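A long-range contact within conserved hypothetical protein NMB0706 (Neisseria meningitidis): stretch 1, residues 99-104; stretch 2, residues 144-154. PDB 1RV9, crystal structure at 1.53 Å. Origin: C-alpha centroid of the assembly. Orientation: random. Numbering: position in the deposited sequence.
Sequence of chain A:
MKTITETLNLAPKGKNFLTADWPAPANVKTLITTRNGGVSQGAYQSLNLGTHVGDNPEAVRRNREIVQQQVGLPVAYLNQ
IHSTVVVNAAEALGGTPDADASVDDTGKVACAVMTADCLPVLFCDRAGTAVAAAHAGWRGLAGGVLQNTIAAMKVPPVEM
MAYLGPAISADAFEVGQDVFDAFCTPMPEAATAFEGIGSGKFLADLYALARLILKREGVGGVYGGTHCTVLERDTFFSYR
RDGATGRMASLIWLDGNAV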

# COMPACT_ATOMS: atom_id res chain seq x y z
N ALA A 99 -11.91 6.45 0.05
CA ALA A 99 -10.62 7.06 0.34
C ALA A 99 -9.51 6.08 0.00
O ALA A 99 -9.75 4.89 -0.18
N ASP A 100 -8.28 6.59 -0.05
CA ASP A 100 -7.15 5.75 -0.39
C ASP A 100 -5.98 5.80 0.58
O ASP A 100 -4.89 5.32 0.27
N ALA A 101 -6.22 6.37 1.75
CA ALA A 101 -5.18 6.44 2.78
C ALA A 101 -5.85 6.75 4.11
O ALA A 101 -6.92 7.34 4.15
N SER A 102 -5.22 6.32 5.20
CA SER A 102 -5.76 6.60 6.52
C SER A 102 -4.61 6.83 7.50
O SER A 102 -3.49 6.35 7.29
N VAL A 103 -4.90 7.59 8.55
CA VAL A 103 -3.92 7.90 9.57
C VAL A 103 -4.51 7.59 10.94
O VAL A 103 -5.73 7.53 11.10
N ASP A 104 -3.64 7.39 11.93
CA ASP A 104 -4.09 7.13 13.29
C ASP A 104 -3.03 7.44 14.33
O ASP A 104 -1.84 7.26 14.08
N GLY A 144 -0.64 12.83 -5.62
CA GLY A 144 -0.24 13.37 -4.34
C GLY A 144 -0.80 12.70 -3.10
O GLY A 144 -0.90 13.33 -2.05
N VAL A 145 -1.17 11.42 -3.20
CA VAL A 145 -1.71 10.73 -2.03
C VAL A 145 -0.68 10.65 -0.90
O VAL A 145 -1.04 10.75 0.28
N LEU A 146 0.59 10.49 -1.25
CA LEU A 146 1.62 10.41 -0.21
C LEU A 146 1.80 11.75 0.49
O LEU A 146 1.88 11.80 1.72
N GLN A 147 1.84 12.83 -0.28
CA GLN A 147 1.99 14.16 0.31
C GLN A 147 0.82 14.47 1.24
O GLN A 147 1.02 15.03 2.31
N ASN A 148 -0.39 14.10 0.83
CA ASN A 148 -1.56 14.35 1.67
C ASN A 148 -1.53 13.51 2.94
O ASN A 148 -1.98 13.96 4.00
N THR A 149 -1.01 12.30 2.84
CA THR A 149 -0.93 11.43 4.01
C THR A 149 0.07 12.01 5.01
O THR A 149 -0.21 12.09 6.21
N ILE A 150 1.22 12.42 4.50
CA ILE A 150 2.26 13.01 5.34
C ILE A 150 1.70 14.21 6.09
O ILE A 150 1.94 14.38 7.29
N ALA A 151 0.96 15.06 5.39
CA ALA A 151 0.38 16.25 6.00
C ALA A 151 -0.62 15.89 7.09
O ALA A 151 -0.64 16.52 8.15
N ALA A 152 -1.44 14.88 6.83
CA ALA A 152 -2.46 14.47 7.79
C ALA A 152 -1.90 13.89 9.09
O ALA A 152 -2.57 13.91 10.12
N MET A 153 -0.68 13.37 9.04
CA MET A 153 -0.05 12.79 10.22
C MET A 153 0.37 13.82 11.25
O MET A 153 0.47 13.52 12.44
N LYS A 154 0.62 15.04 10.79
CA LYS A 154 1.02 16.14 11.66
C LYS A 154 2.26 15.89 12.51
O LYS A 154 2.32 16.30 13.67

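The strand of residues 101-104 lies along the helix that begins at Val 145, the two running in nearly the same direction, with axes 17° apart and 8.5 Å from each other at closest approach. In an extended strand successive side chains alternate, so Ala 101 and Val 103 point toward the helix, whereas Ser 102 and Asp 104 point away.

Val 103 covers the most surface. With chi1 in the m rotamer, its CG1 methyl packs against the C-terminal part of the helix, lying 3.9 Å from CB of Ala 152 and 3.9 Å from CG of Met 153; the same CG1 is 4.3 Å from CG2 of Thr 149. An apolar methyl suits this place because CG1 has the apolar side chains of Ala 152 and Met 153 and the methyl of Thr 149 around it. Ala 152 points toward the strand and offers just a methyl, while Met 153, set sideways with chi1 m and chi2 t, contributes the start of its flexible chain.

Two residues earlier, Ala 101 fills the space beside the first half of the helix. Its CB lies 4.0 Å from CG2 of Val 145, whose chi1 is p. CB of Ala 101 already lies 3.3 Å from OG1 of Thr 149, so the single methyl fills the space it has.

Thr 149 places a polar atom in this buried contact, but its hydroxyl is satisfied within the helix. In the m rotamer, OG1 donates a hydrogen bond to O of Val 145, one turn back, at 2.8 Å. Its polarity is thus met locally, and its CG2 methyl remains available to Val 103.

No hydrogen bond crosses between the stretches, so this contact, burying 240 Å² in total, rests on close packing. Asp 100 is set sideways; its carboxylate oxygens are hydrogen-bonded elsewhere in the structure, and its part here is backbone, with O of Asp 100 4.2 Å from CG2 of Val 145.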

# COMPACT_ATOMS: atom_id res chain seq x y z
CB ALA A 99 -10.55 7.44 1.81
CB ASP A 100 -6.70 6.07 -1.81
CG ASP A 100 -7.69 5.59 -2.85
OD1 ASP A 100 -7.50 4.48 -3.39
OD2 ASP A 100 -8.68 6.32 -3.11
CB ALA A 101 -4.15 7.53 2.46
CB SER A 102 -6.68 5.47 7.01
OG SER A 102 -5.95 4.32 7.41
CB VAL A 103 -3.52 9.40 9.53
CG1 VAL A 103 -2.94 9.75 8.17
CG2 VAL A 103 -4.74 10.27 9.81
CB ASP A 104 -4.52 5.68 13.48
CG ASP A 104 -4.97 5.40 14.89
OD1 ASP A 104 -4.26 4.68 15.63
OD2 ASP A 104 -6.03 5.94 15.28
CB VAL A 145 -2.22 9.30 -2.39
CG1 VAL A 145 -1.06 8.41 -2.77
CG2 VAL A 145 -3.00 8.72 -1.20
CB LEU A 146 2.95 9.93 -0.81
CG LEU A 146 2.93 8.53 -1.44
CD1 LEU A 146 4.35 8.09 -1.77
CD2 LEU A 146 2.30 7.53 -0.49
CB GLN A 147 2.09 15.24 -0.79
CG GLN A 147 3.32 15.13 -1.68
CD GLN A 147 3.07 14.32 -2.93
OE1 GLN A 147 2.56 13.20 -2.87
NE2 GLN A 147 3.44 14.87 -4.08
CB ASN A 148 -2.86 14.07 0.90
CG ASN A 148 -3.07 15.03 -0.25
OD1 ASN A 148 -2.46 16.10 -0.30
ND2 ASN A 148 -3.96 14.67 -1.17
CB THR A 149 -0.49 10.01 3.61
OG1 THR A 149 -1.47 9.46 2.71
CG2 THR A 149 -0.37 9.11 4.84
CB ILE A 150 3.46 13.43 4.46
CG1 ILE A 150 4.20 12.18 3.97
CG2 ILE A 150 4.39 14.36 5.23
CD1 ILE A 150 5.17 12.44 2.84
CB ALA A 151 -0.31 17.10 4.93
CB ALA A 152 -3.40 13.47 7.14
CB MET A 153 1.16 11.95 9.81
CG MET A 153 0.79 10.70 9.04
SD MET A 153 2.22 9.70 8.64
CE MET A 153 2.55 8.95 10.23
CB LYS A 154 -0.14 16.52 12.58
CG LYS A 154 -1.36 17.03 11.84
CD LYS A 154 -2.36 17.61 12.82
CE LYS A 154 -3.63 18.07 12.13
NZ LYS A 154 -4.41 16.93 11.59